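Local coordinates for protein BPH (Thiobacillus denitrificans, PDB 5OVS) that probably degrades proteins as an N-terminal threonine protease, its subunits assembling into a tetradecameric double ring related to the proteasome and HslV, at residues K[2-6]-K[111-115]; K[6-11]-K[152-158]. Residues are numbered along the deposited sequence.

Interaction 1 (K[2-6]-K[111-115]); sequences TVTIV and VLIAN
Both segments are extended, and residues 3-6 and 111-115 run as strands whose axes approach to 7.4 Å and whose N-to-C directions differ by 35°. Ile-5 lies opposite Leu-112, with a CA–CA distance of 6.6 Å. The strands belong to different sheets: 3-8 is an inner strand of one antiparallel sheet, and 111-115 is the middle strand of the other. Their contact is therefore made mainly by side chains across the interior of a beta sandwich, consistent with the alpha-beta-beta-alpha Ntn-hydrolase fold of proteasome subunits. Alternation directs Val-3 and Ile-5 toward Leu-112 and Ala-114, while Thr-4 points away and hydrogen-bonds through OG1 to the carbonyl of Ala-163 in helix 159-173, which covers the other face of its sheet. The packing itself is apolar. Leu-112, with chi1 m and chi2 t, brings CD1 to 3.6 Å from Val-3 CG2 and 3.9 Å from Ile-5 CB. Ile-5, t at both chi1 and chi2, carries its CD1 to 3.7 Å from Ala-114 CB. Two carbonyls also meet methyl groups by simple van der Waals contact: Val-3 O lies 3.4 Å from Leu-112 CD1, and Ile-113 O lies 3.4 Å from Ile-5 CD1.

Interaction 2 (K[6-11]-K[152-158]); sequences VRKDGR and YRAPSLD
The end of strand 3-8 turns over at Lys-8 to Arg-11 in a type I' beta turn, with Asp-9 and Gly-10 at positive phi. This two-residue beta-hairpin loop is closed by Lys-8 N to Arg-11 O (2.9 Å) and Arg-11 N to Lys-8 O (3.2 Å). Facing it, residues 152-158 link helices 141-151 and 159-173 without regular structure and include a type I turn from Ala-154 to Leu-157. The nearest CA pair is Lys-8 and Asp-158, 6.7 Å apart. Lys-8 is fully extended, all four chi angles t, and inserts its ammonium group into the curve of the loop, where NZ donates to Tyr-152 O and to Leu-157 O, both at 2.8 Å; Ala-154 O is 2.9 Å from NZ. Tyr-152 OH in turn donates to Arg-7 O at 2.6 Å, and the edge of its ring meets Val-6, CE1 lying 4.0 Å from CG1. Arg-11 NH1 forms a salt bridge with Asp-158 OD2 at 3.3 Å; one water donates to that OD2 and bonds weakly to NH1. Both of these side chains have their stronger polar partner outside the segments: Arg-11 NE forms a salt bridge with Glu-187, and Asp-158 OD1, as N-cap of helix 159-173, accepts from Ala-161 N. All three direct hydrogen bonds between the segments end on main-chain carbonyls, so the lysine charge is met chiefly by carbonyl oxygens of the loop.

How the interactions relate
Strand 3-8 serves both contacts with successive parts of its length. Val-6 belongs to both segments 2-6 and 6-11, but it touches the partner segment only in interaction 2. Interaction 1 is a buried contact near the centre of the chain, joining the two sheets of the sandwich. Interaction 2, whose centre is about 15 Å from that of interaction 1, is a surface contact at the hairpin end of the strand, tying it to the loop between the two helices that follow strand 134-137. Chemistry changes with place: aliphatic packing between the sheets gives way to hydrogen bonds and a salt bridge.

Interaction 1 (K[2-6]-K[111-115])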
# COMPACT_ATOMS: atom_id res chain seq x y z
N THR K 2 -32.87 -7.88 13.15
CA THR K 2 -33.48 -9.09 12.63
C THR K 2 -34.90 -8.79 12.20
O THR K 2 -35.69 -8.23 12.96
CB THR K 2 -33.53 -10.20 13.67
OG1 THR K 2 -32.20 -10.48 14.13
CG2 THR K 2 -34.12 -11.47 13.07
N VAL K 3 -35.22 -9.18 10.97
CA VAL K 3 -36.58 -9.13 10.44
C VAL K 3 -36.95 -10.54 9.97
O VAL K 3 -36.11 -11.24 9.42
CB VAL K 3 -36.73 -8.13 9.28
CG1 VAL K 3 -36.64 -6.70 9.78
CG2 VAL K 3 -35.70 -8.38 8.19
N THR K 4 -38.18 -10.95 10.22
CA THR K 4 -38.62 -12.27 9.82
C THR K 4 -39.97 -12.20 9.08
O THR K 4 -40.77 -11.26 9.24
CB THR K 4 -38.75 -13.22 11.01
OG1 THR K 4 -39.69 -12.68 11.95
CG2 THR K 4 -37.39 -13.41 11.72
N ILE K 5 -40.20 -13.22 8.27
CA ILE K 5 -41.42 -13.29 7.53
C ILE K 5 -41.82 -14.76 7.39
O ILE K 5 -40.98 -15.62 7.17
CB ILE K 5 -41.26 -12.59 6.17
CG1 ILE K 5 -42.64 -12.24 5.60
CG2 ILE K 5 -40.41 -13.43 5.22
CD1 ILE K 5 -42.59 -11.20 4.52
N VAL K 6 -43.11 -15.03 7.59
CA VAL K 6 -43.61 -16.39 7.70
C VAL K 6 -45.00 -16.51 7.06
O VAL K 6 -45.86 -15.62 7.17
CB VAL K 6 -43.68 -16.85 9.16
CG1 VAL K 6 -44.18 -18.28 9.24
CG2 VAL K 6 -42.32 -16.71 9.83
N VAL K 111 -34.80 -6.13 2.61
CA VAL K 111 -36.16 -6.02 3.18
C VAL K 111 -37.00 -7.26 2.98
O VAL K 111 -36.77 -8.05 2.07
CB VAL K 111 -36.93 -4.80 2.63
CG1 VAL K 111 -36.08 -3.55 2.74
CG2 VAL K 111 -37.39 -5.05 1.20
N LEU K 112 -37.96 -7.43 3.88
CA LEU K 112 -39.01 -8.42 3.72
C LEU K 112 -40.33 -7.66 3.50
O LEU K 112 -40.56 -6.61 4.10
CB LEU K 112 -39.07 -9.33 4.93
CG LEU K 112 -37.74 -10.04 5.24
CD1 LEU K 112 -37.83 -10.77 6.56
CD2 LEU K 112 -37.38 -11.02 4.13
N ILE K 113 -41.17 -8.17 2.61
CA ILE K 113 -42.45 -7.55 2.24
C ILE K 113 -43.56 -8.57 2.40
O ILE K 113 -43.61 -9.57 1.68
CB ILE K 113 -42.43 -7.10 0.78
CG1 ILE K 113 -41.35 -6.04 0.59
CG2 ILE K 113 -43.81 -6.56 0.36
CD1 ILE K 113 -41.00 -5.80 -0.85
N ALA K 114 -44.45 -8.32 3.36
CA ALA K 114 -45.59 -9.18 3.61
C ALA K 114 -46.85 -8.51 3.07
O ALA K 114 -47.13 -7.36 3.38
CB ALA K 114 -45.74 -9.43 5.10
N ASN K 115 -47.61 -9.22 2.26
CA ASN K 115 -48.98 -8.79 1.94
C ASN K 115 -49.88 -9.99 1.64
O ASN K 115 -49.38 -11.10 1.42
CB ASN K 115 -48.99 -7.76 0.80
CG ASN K 115 -48.57 -8.34 -0.54
OD1 ASN K 115 -49.27 -9.17 -1.12
ND2 ASN K 115 -47.45 -7.87 -1.05

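Interaction 2 (K[6-11]-K[152-158])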
# COMPACT_ATOMS: atom_id res chain seq x y z
N VAL K 6 -43.11 -15.03 7.59
CA VAL K 6 -43.61 -16.39 7.70
C VAL K 6 -45.00 -16.51 7.06
O VAL K 6 -45.86 -15.62 7.17
CB VAL K 6 -43.68 -16.85 9.16
CG1 VAL K 6 -44.18 -18.28 9.24
CG2 VAL K 6 -42.32 -16.71 9.83
N ARG K 7 -45.18 -17.65 6.42
CA ARG K 7 -46.37 -18.02 5.71
C ARG K 7 -46.76 -19.40 6.24
O ARG K 7 -46.03 -20.36 6.06
CB ARG K 7 -45.98 -18.08 4.24
CG ARG K 7 -47.11 -18.28 3.27
CD ARG K 7 -46.62 -18.96 2.00
NE ARG K 7 -47.76 -19.54 1.30
CZ ARG K 7 -48.29 -19.09 0.17
NH1 ARG K 7 -47.77 -18.04 -0.46
NH2 ARG K 7 -49.34 -19.71 -0.34
N LYS K 8 -47.89 -19.51 6.93
CA LYS K 8 -48.28 -20.81 7.47
C LYS K 8 -49.75 -20.87 7.78
O LYS K 8 -50.29 -19.95 8.38
CB LYS K 8 -47.49 -21.13 8.74
CG LYS K 8 -47.94 -22.40 9.43
CD LYS K 8 -47.16 -22.69 10.70
CE LYS K 8 -47.73 -23.92 11.40
NZ LYS K 8 -46.92 -24.37 12.57
N ASP K 9 -50.39 -21.97 7.37
CA ASP K 9 -51.81 -22.23 7.61
C ASP K 9 -52.77 -21.11 7.17
O ASP K 9 -53.66 -20.72 7.92
CB ASP K 9 -52.05 -22.55 9.10
CG ASP K 9 -51.36 -23.82 9.55
OD1 ASP K 9 -51.19 -24.75 8.74
OD2 ASP K 9 -51.01 -23.90 10.74
N GLY K 10 -52.59 -20.62 5.94
CA GLY K 10 -53.47 -19.58 5.38
C GLY K 10 -53.28 -18.19 5.98
O GLY K 10 -54.09 -17.30 5.75
N ARG K 11 -52.18 -18.02 6.71
CA ARG K 11 -51.90 -16.81 7.47
C ARG K 11 -50.49 -16.34 7.12
O ARG K 11 -49.61 -17.16 6.90
CB ARG K 11 -51.94 -17.13 8.96
CG ARG K 11 -53.31 -17.11 9.61
CD ARG K 11 -53.54 -15.74 10.20
NE ARG K 11 -54.65 -15.67 11.14
CZ ARG K 11 -54.54 -15.60 12.47
NH1 ARG K 11 -53.35 -15.59 13.08
NH2 ARG K 11 -55.64 -15.53 13.21
N TYR K 152 -41.14 -24.28 12.76
CA TYR K 152 -42.10 -24.03 11.69
C TYR K 152 -43.24 -25.04 11.69
O TYR K 152 -44.40 -24.69 11.49
CB TYR K 152 -41.40 -24.04 10.33
CG TYR K 152 -42.32 -23.68 9.19
CD1 TYR K 152 -42.94 -22.43 9.15
CD2 TYR K 152 -42.57 -24.57 8.17
CE1 TYR K 152 -43.79 -22.08 8.11
CE2 TYR K 152 -43.42 -24.25 7.13
CZ TYR K 152 -44.03 -23.01 7.10
OH TYR K 152 -44.85 -22.71 6.04
N ARG K 153 -42.90 -26.29 11.94
CA ARG K 153 -43.88 -27.35 11.90
C ARG K 153 -44.38 -27.75 13.28
O ARG K 153 -45.06 -28.75 13.41
CB ARG K 153 -43.30 -28.55 11.16
CG ARG K 153 -42.85 -28.18 9.76
CD ARG K 153 -42.37 -29.36 8.94
NE ARG K 153 -42.64 -29.15 7.51
CZ ARG K 153 -41.89 -28.43 6.67
NH1 ARG K 153 -40.78 -27.81 7.09
NH2 ARG K 153 -42.25 -28.33 5.40
N ALA K 154 -44.09 -26.97 14.31
CA ALA K 154 -44.70 -27.21 15.61
C ALA K 154 -46.17 -26.82 15.52
O ALA K 154 -46.48 -25.70 15.15
CB ALA K 154 -44.02 -26.40 16.70
N PRO K 155 -47.07 -27.75 15.85
CA PRO K 155 -48.49 -27.50 15.58
C PRO K 155 -49.13 -26.42 16.45
O PRO K 155 -50.11 -25.81 16.05
CB PRO K 155 -49.16 -28.86 15.81
CG PRO K 155 -48.17 -29.69 16.57
CD PRO K 155 -46.82 -29.14 16.28
N SER K 156 -48.58 -26.20 17.64
CA SER K 156 -49.12 -25.16 18.52
C SER K 156 -48.78 -23.71 18.09
O SER K 156 -49.31 -22.76 18.67
CB SER K 156 -48.60 -25.40 19.93
OG SER K 156 -47.19 -25.38 19.92
N LEU K 157 -47.91 -23.53 17.09
CA LEU K 157 -47.43 -22.18 16.73
C LEU K 157 -47.97 -21.73 15.38
O LEU K 157 -47.78 -22.40 14.38
CB LEU K 157 -45.90 -22.15 16.70
CG LEU K 157 -45.20 -22.53 18.02
CD1 LEU K 157 -43.69 -22.68 17.85
CD2 LEU K 157 -45.51 -21.51 19.10
N ASP K 158 -48.64 -20.58 15.35
CA ASP K 158 -49.10 -20.02 14.08
C ASP K 158 -47.95 -19.26 13.41
O ASP K 158 -46.83 -19.23 13.93
CB ASP K 158 -50.36 -19.15 14.28
CG ASP K 158 -50.10 -17.85 15.03
OD1 ASP K 158 -49.15 -17.81 15.85
OD2 ASP K 158 -50.85 -16.87 14.80
O HOH W 1 -51.20 -14.54 15.44